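Local coordinates for 3-oxoacyl-(acyl-carrier protein) synthase II (Thermus thermophilus, PDB 1J3N), which probably catalyses the condensation step of fatty acid elongation, joining a growing acyl chain to malonyl units carried on acyl-carrier protein, at residues Asp53-Pro56 / Asp61-Glu64; Asp263-His266 / Pro270-Glu273; Arg310-Ala315 / Asn392-Gly397. One frame throughout, in Å; residues are numbered along the deposited sequence.

Interaction 1: Asp53-Pro56 / Asp61-Glu64; sequences DVDP and DRKE
A single surface salt bridge, Asp55 to Arg62, spans the loop that runs from strand 48-50 into helix 62-65. OD2 of Asp55 lies 3.0 Å from NH2 of Arg62. The other carboxylate oxygen, OD1 of Asp55, stays farther from NH2 of Arg62, at 3.5 Å. One nitrogen therefore does the touching. The carboxylate and guanidinium planes are turned 58° apart, so the pair is not the flat, two-pronged kind. OD2 comes to the edge of the guanidinium group, close to its plane, and the two side chains cross at about a right angle. The arginine chain is extended from CG to NE, which carries its tip across to the earlier part of the loop. With CG anti to the backbone N (chi1 180°), the Asp55 carboxylate swings out to the arginine, although CB itself does not point at it. OD1 also accepts a weak hydrogen bond from Gly57 N, as in an Asx turn, within the loop. All this lies in the N-terminal half of the ketoacyl synthase. The Glu64 side chain folds back onto the first turn of helix 62-65. Glu64 OE2 accepts from Asp61 N at 2.7 Å with its lone pair facing away from OE1. Glu64 N returns to Asp61 O at 2.8 Å. Both residues of the salt bridge are exposed, so water probably weakens their attraction. Farther back, Asp53 forms a separate salt bridge with Arg34 of strand 33-35.

Interaction 2: Asp263-His266 / Pro270-Glu273; sequences DAHH and PHPE
The loop backbone folds back so that His265 and His271 come closest, their CA atoms 6.1 Å apart, with Ala264 in a left-handed conformation at the bend. Asp263 makes the polar link. Its OD2 accepts a hydrogen bond from His271 N at 3.1 Å, nearly straight at 165°. The N-H arrives from well above the carboxylate plane rather than within it. Asp263 OD2 also rests against Pro270 CA, 3.5 Å away. OD1 of the same carboxylate is bound by Asn400 ND2, so both oxygens have partners, and Asp263 ties this loop to strand 399-406. Much of the remaining contact is packing by His265. With CG anti to the backbone N (chi1 -179°), its ring swings across to the second segment. His265 CD2 lies 3.9 Å from His271 CA, and the ring also reaches Pro270 O. At its outer end, His265 NE2 meets Pro272 CD at 3.9 Å. The two imidazoles sit obliquely, with centroids 5.2 Å apart. The His271 ring is held from its own side of the loop: Glu273 N donates to His271 ND1 at 3.2 Å, close to the ring plane. That bond makes ND1 an acceptor, so a proton on NE2 is likely. Ala264 packs on Ala145 of the second subunit, and the Asp263 backbone is hydrogen-bonded to Gly398. This is the connection between strand 253-262 and helix 275-288 in the thiolase fold. Its bonds to the glycine-rich turn before strand 399-406 are consistent with the paired loops that gate the active site in related elongating ketoacyl synthases.

Interaction 3: Arg310-Ala315 / Asn392-Gly397; sequences RAEVLA and NSFAFG
A buried polar link between helix and strand of the thiolase fold joins Glu312 of helix 306-324 to the end of strand 388-394. Its carboxylate is buried. Asn392 ND2 donates to Glu312 OE2 at 3.0 Å, with an angle of 160°. The acceptor lies in the amide plane, and OE2 uses the lone pair that faces away from OE1. Phe394 packs beside this bond. Its CE2 is 3.3 Å from Glu312 OE2, while Glu312 CG lies in the ring plane at the edge, 3.9 Å from CE2. The carboxylate is turned 71° to the ring. Glu312 gets there by an extended chain, with CG anti to the backbone N (chi1 177°). Two more bonds grip the carboxylate: His301 N donates to OE2 and Gly302 N to OE1. Together the three N-H donors fix the carboxylate's position. Glu312 thus binds the loop after strand 297-299, which in related condensing enzymes carries an active-site histidine. Asn392 is also paired through its backbone with Asn299. Helix 275-288 packs alongside through Ala277 and Met281, and strand 399-406 touches Asn392 and Phe394 with Val402.

The three contacts follow one another along the chain without overlap. Interaction 1 lies alone, in the N-terminal half of the synthase, across the chain's centre from the other two. Its centre is 41 Å from that of interaction 2 and 36 Å from that of interaction 3. Interactions 2 and 3 are neighbours, with centres 9 Å apart. They touch where the loop before helix 275-288 meets helix 306-324: His271 O lies 3.3 Å from Ala311 CB. Strands 253-262 and 388-394 both pair with strand 399-406, so one sheet links these two contacts. Both also touch the second subunit. Together they join sheet, helices and loops in one region of the dimer, whereas interaction 1 is a local surface feature.

Interaction 1: Asp53-Pro56 / Asp61-Glu64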
# COMPACT_ATOMS: atom_id res chain seq x y z
N ASP A 53 -0.13 11.76 23.52
CA ASP A 53 -1.06 11.79 24.65
C ASP A 53 -2.38 12.30 24.12
O ASP A 53 -2.53 13.48 23.84
CB ASP A 53 -0.55 12.72 25.75
CG ASP A 53 0.65 12.16 26.49
OD1 ASP A 53 0.63 10.96 26.82
OD2 ASP A 53 1.60 12.93 26.76
N VAL A 54 -3.35 11.40 23.96
CA VAL A 54 -4.65 11.79 23.46
C VAL A 54 -5.73 10.86 24.00
O VAL A 54 -5.49 9.67 24.21
CB VAL A 54 -4.69 11.76 21.91
CG1 VAL A 54 -4.63 10.32 21.41
CG2 VAL A 54 -5.94 12.44 21.39
N ASP A 55 -6.92 11.42 24.22
CA ASP A 55 -8.05 10.65 24.72
C ASP A 55 -8.93 10.27 23.53
O ASP A 55 -9.77 11.06 23.09
CB ASP A 55 -8.85 11.49 25.73
CG ASP A 55 -10.05 10.76 26.29
OD1 ASP A 55 -10.12 9.51 26.16
OD2 ASP A 55 -10.92 11.43 26.88
N PRO A 56 -8.75 9.05 23.00
CA PRO A 56 -9.55 8.59 21.86
C PRO A 56 -11.04 8.71 22.15
O PRO A 56 -11.83 9.07 21.28
CB PRO A 56 -9.11 7.14 21.69
CG PRO A 56 -7.70 7.15 22.22
CD PRO A 56 -7.84 7.99 23.46
N ASP A 61 -16.56 6.89 19.76
CA ASP A 61 -17.45 6.28 20.75
C ASP A 61 -16.61 5.24 21.48
O ASP A 61 -16.18 4.26 20.88
CB ASP A 61 -18.62 5.59 20.05
CG ASP A 61 -19.40 6.53 19.15
OD1 ASP A 61 -20.07 7.44 19.68
OD2 ASP A 61 -19.34 6.35 17.91
N ARG A 62 -16.36 5.46 22.76
CA ARG A 62 -15.55 4.54 23.55
C ARG A 62 -15.95 3.07 23.39
O ARG A 62 -15.13 2.17 23.56
CB ARG A 62 -15.58 4.92 25.03
CG ARG A 62 -14.86 6.23 25.35
CD ARG A 62 -14.74 6.45 26.85
NE ARG A 62 -13.90 7.60 27.17
CZ ARG A 62 -14.22 8.86 26.87
NH1 ARG A 62 -15.36 9.13 26.24
NH2 ARG A 62 -13.40 9.85 27.20
N LYS A 63 -17.21 2.84 23.06
CA LYS A 63 -17.72 1.47 22.90
C LYS A 63 -17.17 0.78 21.66
O LYS A 63 -17.06 -0.44 21.62
CB LYS A 63 -19.25 1.48 22.86
CG LYS A 63 -19.91 2.39 23.90
CD LYS A 63 -19.38 2.15 25.31
CE LYS A 63 -19.69 0.74 25.81
NZ LYS A 63 -19.17 0.53 27.20
N GLU A 64 -16.82 1.57 20.64
CA GLU A 64 -16.30 1.02 19.40
C GLU A 64 -14.77 0.91 19.42
O GLU A 64 -14.19 0.10 18.71
CB GLU A 64 -16.73 1.89 18.22
CG GLU A 64 -15.97 3.21 18.13
CD GLU A 64 -16.57 4.18 17.13
OE1 GLU A 64 -16.78 3.78 15.96
OE2 GLU A 64 -16.83 5.34 17.52

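Interaction 2: Asp263-His266 / Pro270-Glu273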
# COMPACT_ATOMS: atom_id res chain seq x y z
N ASP A 263 16.27 3.04 -4.56
CA ASP A 263 17.70 2.91 -4.36
C ASP A 263 18.18 1.67 -5.09
O ASP A 263 19.25 1.67 -5.70
CB ASP A 263 18.04 2.75 -2.88
CG ASP A 263 18.24 4.06 -2.16
OD1 ASP A 263 18.15 5.12 -2.81
OD2 ASP A 263 18.50 4.02 -0.94
N ALA A 264 17.37 0.62 -5.01
CA ALA A 264 17.71 -0.67 -5.62
C ALA A 264 19.09 -1.03 -5.08
O ALA A 264 19.94 -1.51 -5.82
CB ALA A 264 17.73 -0.54 -7.15
N HIS A 265 19.29 -0.81 -3.78
CA HIS A 265 20.58 -1.05 -3.14
C HIS A 265 20.69 -2.12 -2.05
O HIS A 265 21.46 -3.08 -2.19
CB HIS A 265 21.11 0.27 -2.58
CG HIS A 265 22.45 0.16 -1.91
ND1 HIS A 265 23.60 -0.18 -2.60
CD2 HIS A 265 22.82 0.31 -0.62
CE1 HIS A 265 24.62 -0.23 -1.76
NE2 HIS A 265 24.17 0.07 -0.55
N HIS A 266 19.95 -1.96 -0.96
CA HIS A 266 20.03 -2.89 0.15
C HIS A 266 18.72 -2.83 0.94
O HIS A 266 18.03 -1.81 0.92
CB HIS A 266 21.23 -2.50 1.03
CG HIS A 266 21.51 -3.43 2.17
ND1 HIS A 266 21.07 -3.19 3.45
CD2 HIS A 266 22.20 -4.60 2.21
CE1 HIS A 266 21.49 -4.16 4.24
NE2 HIS A 266 22.17 -5.03 3.52
N PRO A 270 20.58 2.69 3.22
CA PRO A 270 20.32 3.54 2.06
C PRO A 270 21.61 3.67 1.27
O PRO A 270 22.70 3.42 1.80
CB PRO A 270 19.91 4.85 2.70
CG PRO A 270 20.85 4.91 3.88
CD PRO A 270 20.79 3.50 4.43
N HIS A 271 21.49 4.04 -0.00
CA HIS A 271 22.67 4.23 -0.84
C HIS A 271 23.52 5.28 -0.12
O HIS A 271 23.07 6.40 0.11
CB HIS A 271 22.23 4.72 -2.22
CG HIS A 271 23.28 4.58 -3.28
ND1 HIS A 271 24.42 5.36 -3.30
CD2 HIS A 271 23.40 3.72 -4.31
CE1 HIS A 271 25.19 4.98 -4.31
NE2 HIS A 271 24.59 3.99 -4.94
N PRO A 272 24.76 4.94 0.24
CA PRO A 272 25.65 5.86 0.94
C PRO A 272 25.85 7.22 0.27
O PRO A 272 26.15 8.21 0.94
CB PRO A 272 26.95 5.07 1.07
CG PRO A 272 26.93 4.22 -0.17
CD PRO A 272 25.49 3.73 -0.18
N GLU A 273 25.69 7.26 -1.04
CA GLU A 273 25.86 8.50 -1.79
C GLU A 273 24.53 9.21 -2.08
O GLU A 273 24.51 10.24 -2.75
CB GLU A 273 26.60 8.21 -3.09
CG GLU A 273 27.89 7.40 -2.87
CD GLU A 273 28.66 7.14 -4.15
OE1 GLU A 273 28.03 6.75 -5.16
OE2 GLU A 273 29.89 7.31 -4.15

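Interaction 3: Arg310-Ala315 / Asn392-Gly397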
# COMPACT_ATOMS: atom_id res chain seq x y z
N ARG A 310 23.99 11.61 6.08
CA ARG A 310 25.01 12.03 5.11
C ARG A 310 24.58 11.79 3.66
O ARG A 310 24.83 12.62 2.78
CB ARG A 310 26.31 11.28 5.38
CG ARG A 310 27.42 11.54 4.36
CD ARG A 310 28.73 10.92 4.81
NE ARG A 310 29.82 11.18 3.88
CZ ARG A 310 30.20 10.33 2.92
NH1 ARG A 310 29.57 9.18 2.78
NH2 ARG A 310 31.19 10.65 2.11
N ALA A 311 23.93 10.66 3.42
CA ALA A 311 23.46 10.33 2.07
C ALA A 311 22.51 11.40 1.57
O ALA A 311 22.51 11.74 0.38
CB ALA A 311 22.76 8.97 2.08
N GLU A 312 21.69 11.93 2.48
CA GLU A 312 20.73 12.97 2.14
C GLU A 312 21.45 14.27 1.77
O GLU A 312 21.20 14.84 0.71
CB GLU A 312 19.76 13.21 3.32
CG GLU A 312 18.76 14.35 3.09
CD GLU A 312 17.46 14.18 3.88
OE1 GLU A 312 17.49 13.65 5.01
OE2 GLU A 312 16.40 14.59 3.35
N VAL A 313 22.36 14.72 2.63
CA VAL A 313 23.11 15.94 2.37
C VAL A 313 23.88 15.84 1.04
O VAL A 313 23.85 16.76 0.23
CB VAL A 313 24.10 16.24 3.52
CG1 VAL A 313 24.98 17.44 3.17
CG2 VAL A 313 23.32 16.51 4.81
N LEU A 314 24.55 14.72 0.82
CA LEU A 314 25.29 14.52 -0.42
C LEU A 314 24.34 14.58 -1.62
O LEU A 314 24.71 15.08 -2.68
CB LEU A 314 26.00 13.16 -0.42
CG LEU A 314 27.21 13.01 0.52
CD1 LEU A 314 27.71 11.58 0.47
CD2 LEU A 314 28.31 13.98 0.11
N ALA A 315 23.13 14.08 -1.42
CA ALA A 315 22.11 14.08 -2.48
C ALA A 315 21.60 15.50 -2.73
O ALA A 315 21.27 15.87 -3.86
CB ALA A 315 20.95 13.17 -2.09
N ASN A 392 11.26 15.50 2.11
CA ASN A 392 11.90 14.23 1.78
C ASN A 392 11.55 13.03 2.65
O ASN A 392 11.32 13.16 3.85
CB ASN A 392 13.43 14.38 1.79
CG ASN A 392 13.95 15.28 0.67
OD1 ASN A 392 13.28 15.49 -0.34
ND2 ASN A 392 15.17 15.80 0.84
N SER A 393 11.52 11.86 2.02
CA SER A 393 11.24 10.59 2.69
C SER A 393 11.99 9.48 1.96
O SER A 393 11.61 9.09 0.85
CB SER A 393 9.74 10.31 2.68
OG SER A 393 9.06 11.24 3.51
N PHE A 394 13.06 8.98 2.59
CA PHE A 394 13.92 7.93 2.03
C PHE A 394 13.89 6.72 2.95
O PHE A 394 14.70 6.61 3.87
CB PHE A 394 15.34 8.47 1.88
CG PHE A 394 15.40 9.82 1.21
CD1 PHE A 394 14.75 10.04 0.00
CD2 PHE A 394 16.10 10.87 1.80
CE1 PHE A 394 14.78 11.29 -0.61
CE2 PHE A 394 16.14 12.13 1.19
CZ PHE A 394 15.47 12.34 -0.02
N ALA A 395 12.99 5.79 2.64
CA ALA A 395 12.72 4.59 3.43
C ALA A 395 13.54 3.31 3.33
O ALA A 395 14.35 3.13 2.42
CB ALA A 395 11.25 4.22 3.23
N PHE A 396 13.28 2.43 4.28
CA PHE A 396 13.90 1.11 4.35
C PHE A 396 13.36 0.41 3.10
O PHE A 396 12.18 0.53 2.78
CB PHE A 396 13.41 0.34 5.58
CG PHE A 396 14.14 0.65 6.85
CD1 PHE A 396 14.34 1.96 7.26
CD2 PHE A 396 14.60 -0.38 7.67
CE1 PHE A 396 14.99 2.24 8.47
CE2 PHE A 396 15.25 -0.11 8.87
CZ PHE A 396 15.44 1.21 9.27
N GLY A 397 14.22 -0.33 2.41
CA GLY A 397 13.79 -1.02 1.20
C GLY A 397 14.36 -0.29 -0.00
O GLY A 397 14.72 -0.90 -1.00